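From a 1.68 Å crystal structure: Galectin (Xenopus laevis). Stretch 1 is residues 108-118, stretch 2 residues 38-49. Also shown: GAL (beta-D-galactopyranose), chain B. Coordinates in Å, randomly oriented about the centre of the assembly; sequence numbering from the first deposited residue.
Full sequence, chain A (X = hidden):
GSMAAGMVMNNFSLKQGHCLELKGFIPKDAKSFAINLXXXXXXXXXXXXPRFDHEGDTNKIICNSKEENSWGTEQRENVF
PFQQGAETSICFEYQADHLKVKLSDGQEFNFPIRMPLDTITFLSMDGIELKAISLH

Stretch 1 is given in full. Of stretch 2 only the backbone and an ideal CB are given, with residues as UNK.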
# COMPACT_ATOMS: atom_id res chain seq x y z
N GLU A 108 17.64 -13.92 8.29
CA GLU A 108 16.30 -14.40 7.97
C GLU A 108 15.81 -15.29 9.11
O GLU A 108 16.63 -16.01 9.74
CB GLU A 108 16.37 -15.32 6.76
CG GLU A 108 16.66 -14.70 5.42
CD GLU A 108 16.86 -15.78 4.37
OE1 GLU A 108 16.73 -16.97 4.75
OE2 GLU A 108 17.11 -15.45 3.19
N PHE A 109 14.49 -15.39 9.31
CA PHE A 109 13.96 -16.38 10.23
C PHE A 109 12.57 -16.74 9.79
O PHE A 109 11.99 -16.03 8.97
CB PHE A 109 14.02 -15.86 11.68
CG PHE A 109 13.09 -14.68 11.96
CD1 PHE A 109 11.75 -14.87 12.35
CD2 PHE A 109 13.57 -13.37 11.86
CE1 PHE A 109 10.93 -13.76 12.62
CE2 PHE A 109 12.76 -12.28 12.18
CZ PHE A 109 11.43 -12.47 12.51
N ASN A 110 12.07 -17.88 10.23
CA ASN A 110 10.76 -18.33 9.83
C ASN A 110 9.84 -18.21 11.01
O ASN A 110 10.25 -18.43 12.14
CB ASN A 110 10.75 -19.80 9.40
CG ASN A 110 11.65 -20.06 8.22
OD1 ASN A 110 11.71 -19.27 7.29
ND2 ASN A 110 12.39 -21.13 8.29
N PHE A 111 8.59 -18.03 10.70
CA PHE A 111 7.50 -17.94 11.65
C PHE A 111 6.36 -18.85 11.21
O PHE A 111 5.89 -18.75 10.11
CB PHE A 111 7.01 -16.47 11.81
CG PHE A 111 6.02 -16.29 12.93
CD1 PHE A 111 6.43 -16.22 14.26
CD2 PHE A 111 4.66 -16.14 12.65
CE1 PHE A 111 5.52 -16.06 15.28
CE2 PHE A 111 3.72 -16.03 13.69
CZ PHE A 111 4.16 -15.98 15.00
N PRO A 112 5.90 -19.72 12.09
CA PRO A 112 4.92 -20.67 11.65
C PRO A 112 3.55 -20.07 11.34
O PRO A 112 3.11 -19.11 11.96
CB PRO A 112 4.86 -21.64 12.82
CG PRO A 112 5.19 -20.85 14.00
CD PRO A 112 6.20 -19.86 13.52
N ILE A 113 2.84 -20.67 10.38
CA ILE A 113 1.48 -20.24 10.06
C ILE A 113 0.54 -21.22 10.76
O ILE A 113 0.62 -22.44 10.50
CB ILE A 113 1.15 -20.24 8.55
CG1 ILE A 113 1.91 -19.18 7.74
CG2 ILE A 113 -0.34 -19.99 8.38
CD1 ILE A 113 1.73 -19.34 6.23
N ARG A 114 -0.33 -20.66 11.59
CA ARG A 114 -1.04 -21.32 12.69
C ARG A 114 -2.53 -21.34 12.45
O ARG A 114 -3.34 -21.70 13.34
CB ARG A 114 -0.82 -20.45 13.95
CG ARG A 114 0.64 -20.45 14.41
CD ARG A 114 0.86 -19.44 15.55
NE ARG A 114 2.08 -19.74 16.23
CZ ARG A 114 2.68 -18.91 17.12
NH1 ARG A 114 2.15 -17.73 17.41
NH2 ARG A 114 3.76 -19.30 17.72
N MET A 115 -2.90 -20.87 11.28
CA MET A 115 -4.30 -20.58 11.02
C MET A 115 -4.57 -20.89 9.56
O MET A 115 -3.62 -20.96 8.77
CB MET A 115 -4.70 -19.16 11.38
CG MET A 115 -4.09 -18.01 10.56
SD MET A 115 -4.68 -16.38 11.12
CE MET A 115 -3.74 -16.32 12.64
N PRO A 116 -5.86 -21.11 9.22
CA PRO A 116 -6.22 -21.37 7.86
C PRO A 116 -5.98 -20.16 7.02
O PRO A 116 -6.36 -19.05 7.41
CB PRO A 116 -7.72 -21.68 7.90
CG PRO A 116 -8.10 -21.76 9.33
CD PRO A 116 -7.04 -21.06 10.11
N LEU A 117 -5.39 -20.38 5.84
CA LEU A 117 -4.96 -19.30 4.97
C LEU A 117 -4.88 -19.75 3.51
O LEU A 117 -4.19 -20.72 3.19
CB LEU A 117 -3.56 -18.80 5.46
CG LEU A 117 -2.92 -17.62 4.77
CD1 LEU A 117 -3.71 -16.33 5.01
CD2 LEU A 117 -1.48 -17.40 5.20
N ASP A 118 -5.54 -18.99 2.63
CA ASP A 118 -5.47 -19.18 1.17
C ASP A 118 -4.43 -18.15 0.66
O ASP A 118 -3.34 -18.52 0.24
CB ASP A 118 -6.92 -18.98 0.60
CG ASP A 118 -7.02 -19.04 -0.94
OD1 ASP A 118 -6.55 -20.03 -1.54
OD2 ASP A 118 -7.65 -18.12 -1.54
N UNK A 38 -2.00 -10.53 7.37
CA UNK A 38 -2.95 -11.59 7.64
C UNK A 38 -4.14 -11.42 6.74
O UNK A 38 -3.99 -11.15 5.51
CB UNK A 38 -3.38 -11.60 9.11
N UNK A 39 -5.31 -11.59 7.35
CA UNK A 39 -6.59 -11.72 6.61
C UNK A 39 -7.55 -10.58 6.84
O UNK A 39 -8.38 -10.19 5.95
CB UNK A 39 -7.29 -13.03 7.00
N UNK A 40 -7.42 -9.95 8.03
CA UNK A 40 -8.13 -8.76 8.41
C UNK A 40 -7.56 -8.24 9.75
O UNK A 40 -6.64 -8.84 10.29
CB UNK A 40 -9.63 -9.04 8.51
N UNK A 41 -8.14 -7.15 10.28
CA UNK A 41 -7.66 -6.50 11.49
C UNK A 41 -7.75 -7.40 12.72
O UNK A 41 -7.09 -7.14 13.68
CB UNK A 41 -8.45 -5.21 11.73
N UNK A 42 -8.49 -8.50 12.65
CA UNK A 42 -8.62 -9.42 13.76
C UNK A 42 -7.79 -10.68 13.64
O UNK A 42 -7.69 -11.45 14.59
CB UNK A 42 -10.09 -9.81 13.92
N UNK A 43 -7.13 -10.88 12.49
CA UNK A 43 -6.48 -12.12 12.14
C UNK A 43 -5.12 -11.85 11.45
O UNK A 43 -5.01 -11.52 10.27
CB UNK A 43 -7.39 -12.95 11.24
N UNK A 44 -4.08 -11.92 12.26
CA UNK A 44 -2.71 -11.67 11.81
C UNK A 44 -2.04 -13.02 11.79
O UNK A 44 -1.82 -13.67 12.82
CB UNK A 44 -1.97 -10.68 12.71
N UNK A 45 -1.65 -13.44 10.58
CA UNK A 45 -0.72 -14.53 10.42
C UNK A 45 0.65 -14.20 11.04
O UNK A 45 1.25 -15.05 11.65
CB UNK A 45 -0.57 -14.87 8.94
N UNK A 46 1.12 -12.98 10.87
CA UNK A 46 2.30 -12.44 11.64
C UNK A 46 2.06 -10.99 12.13
O UNK A 46 1.58 -10.12 11.44
CB UNK A 46 3.56 -12.47 10.77
N UNK A 47 2.46 -10.78 13.40
CA UNK A 47 2.65 -9.52 14.03
C UNK A 47 4.14 -9.50 14.26
O UNK A 47 4.66 -10.34 15.04
CB UNK A 47 1.82 -9.34 15.31
N UNK A 48 4.82 -8.62 13.55
CA UNK A 48 6.27 -8.48 13.50
C UNK A 48 6.62 -7.19 14.22
O UNK A 48 6.27 -6.10 13.77
CB UNK A 48 6.79 -8.48 12.06
N UNK A 49 7.16 -7.30 15.43
CA UNK A 49 7.31 -6.17 16.33
C UNK A 49 8.76 -5.94 16.94
O UNK A 49 9.04 -6.40 18.04
CB UNK A 49 6.31 -6.36 17.47
C1 GAL B . 2.17 -7.42 23.85
C2 GAL B . 1.98 -6.06 23.20
C3 GAL B . 1.21 -6.11 21.88
C4 GAL B . 1.82 -7.21 21.01
C5 GAL B . 1.94 -8.51 21.81
C6 GAL B . 2.54 -9.68 21.08
O2 GAL B . 1.24 -5.21 24.07
O3 GAL B . 1.18 -4.82 21.29
O4 GAL B . 3.13 -6.81 20.56
O5 GAL B . 2.75 -8.37 22.99
O6 GAL B . 2.62 -10.87 21.84

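Position 38 has phi/psi of 178/-137, a backbone shape costly for most side chains, and its ideal CB would lie 2.0 Å from the O of residue 43. Only a residue without CB fits, and it is Gly38.

At 39, CA-to-CB points toward stretch 1, with CB 5.3 Å from Leu117 CD1 and the carbonyl of Pro116 farther on. A short apolar residue could cover the leucine; a long one ending in a donor could also reach the oxygen. The residue is Lys39: its CG packs 3.7 Å from Leu117 CD1, its CE lies 3.9 Å from Met115 SD, and its NZ donates a 2.7 Å hydrogen bond to Pro116 O.

Positions 40, 41 and 42 find nothing of stretch 1 near their CB atoms. The chain makes a type I turn from 40 to 43, so small polar residues, and an acceptor at the first position of the turn, are likely. They are Asp40, Ser41 and Ser42; Asp40 OD1 accepts from Ser42 N at 2.9 Å.

At 43, CB points toward stretch 1, 4.4 Å from Met115 SD. Apolar or polar residues of moderate size would serve. Asn43 sets its CB against that sulfur, while its ND2 donates to Asp40 OD1 at 2.9 Å, bracing the turn.

Position 44 points away, so stretch 1 scarcely limits its side chain. It is Tyr44, whose backbone O meets Met115 CE at 3.3 Å.

At 45, CB points sideways but lies among Leu117 CD2, Met115 SD and Ile113 CG1, at 4.6, 4.9 and 5.1 Å. A compact aliphatic residue suits such a niche, and a branched one can touch several walls. In Val45, CG1 reaches Ile113 CG1 at 3.6 Å, while CG2 lies 3.8 Å from Leu117 CD2 and 4.1 Å from Met115 SD. A water donates to both Val45 O (2.7 Å) and Pro112 O (2.9 Å), bridging the two carbonyls.

Position 46 has extended angles and a CB 4.3 Å from Phe111 CD2; Val, Leu or Ile would suit. Ile46 lays CG1 over one face of the Phe111 ring and brings CD1 4.0 Å from Phe111 CB.

Position 47 has no stretch 1 atom near its CB, but the galactose lies beyond it, favouring a polar side chain. His47 NE2 hydrogen-bonds GAL O4 at 2.7 Å, as befits a galectin.

At 48, CA-to-CB points sideways, and CB is 6.1 Å from Phe109 CZ, so a longer side chain, best apolar or aromatic, is needed. Phe48 meets that ring edge to edge, CE1 to Phe109 CZ at 3.7 Å.

Position 49 is beyond stretch 1's reach; a polar residue could approach the sugar. Asn49 OD1 comes 3.2 Å from GAL O4.

Stretch 2 38-49: GKDSSNYVIHFN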
# COMPACT_ATOMS: atom_id res chain seq x y z
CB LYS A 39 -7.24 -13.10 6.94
CG LYS A 39 -6.34 -14.33 6.71
CD LYS A 39 -7.08 -15.64 6.99
CE LYS A 39 -7.47 -15.88 8.44
NZ LYS A 39 -8.02 -17.26 8.49
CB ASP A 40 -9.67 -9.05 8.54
CG ASP A 40 -9.96 -10.21 9.44
OD1 ASP A 40 -9.41 -10.23 10.54
OD2 ASP A 40 -10.66 -11.18 9.03
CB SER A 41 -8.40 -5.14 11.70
OG SER A 41 -9.75 -5.32 12.04
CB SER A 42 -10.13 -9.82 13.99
OG SER A 42 -10.84 -8.66 14.43
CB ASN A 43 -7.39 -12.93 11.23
CG ASN A 43 -8.63 -13.48 11.98
OD1 ASN A 43 -8.50 -14.37 12.77
ND2 ASN A 43 -9.74 -12.84 11.83
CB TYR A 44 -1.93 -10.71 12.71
CG TYR A 44 -2.54 -9.39 13.05
CD1 TYR A 44 -3.44 -8.68 12.22
CD2 TYR A 44 -2.14 -8.74 14.22
CE1 TYR A 44 -3.94 -7.41 12.58
CE2 TYR A 44 -2.63 -7.46 14.58
CZ TYR A 44 -3.50 -6.81 13.76
OH TYR A 44 -3.93 -5.59 14.21
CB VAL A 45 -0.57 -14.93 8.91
CG1 VAL A 45 0.28 -16.15 8.83
CG2 VAL A 45 -1.94 -15.27 8.28
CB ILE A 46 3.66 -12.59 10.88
CG1 ILE A 46 4.85 -12.27 11.82
CG2 ILE A 46 3.67 -11.71 9.67
CD1 ILE A 46 6.19 -12.65 11.18
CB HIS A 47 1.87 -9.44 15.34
CG HIS A 47 2.24 -8.27 16.23
ND1 HIS A 47 1.83 -6.98 15.99
CD2 HIS A 47 2.90 -8.25 17.40
CE1 HIS A 47 2.22 -6.21 17.01
NE2 HIS A 47 2.82 -6.98 17.89
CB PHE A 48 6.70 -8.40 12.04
CG PHE A 48 8.15 -8.15 11.84
CD1 PHE A 48 9.05 -9.20 11.90
CD2 PHE A 48 8.63 -6.86 11.59
CE1 PHE A 48 10.40 -8.99 11.70
CE2 PHE A 48 10.00 -6.62 11.41
CZ PHE A 48 10.88 -7.70 11.50
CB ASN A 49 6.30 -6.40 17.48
CG ASN A 49 6.19 -5.23 18.46
OD1 ASN A 49 5.86 -5.46 19.61
ND2 ASN A 49 6.40 -4.00 18.02
O HOH W 1 0.67 -17.62 12.22
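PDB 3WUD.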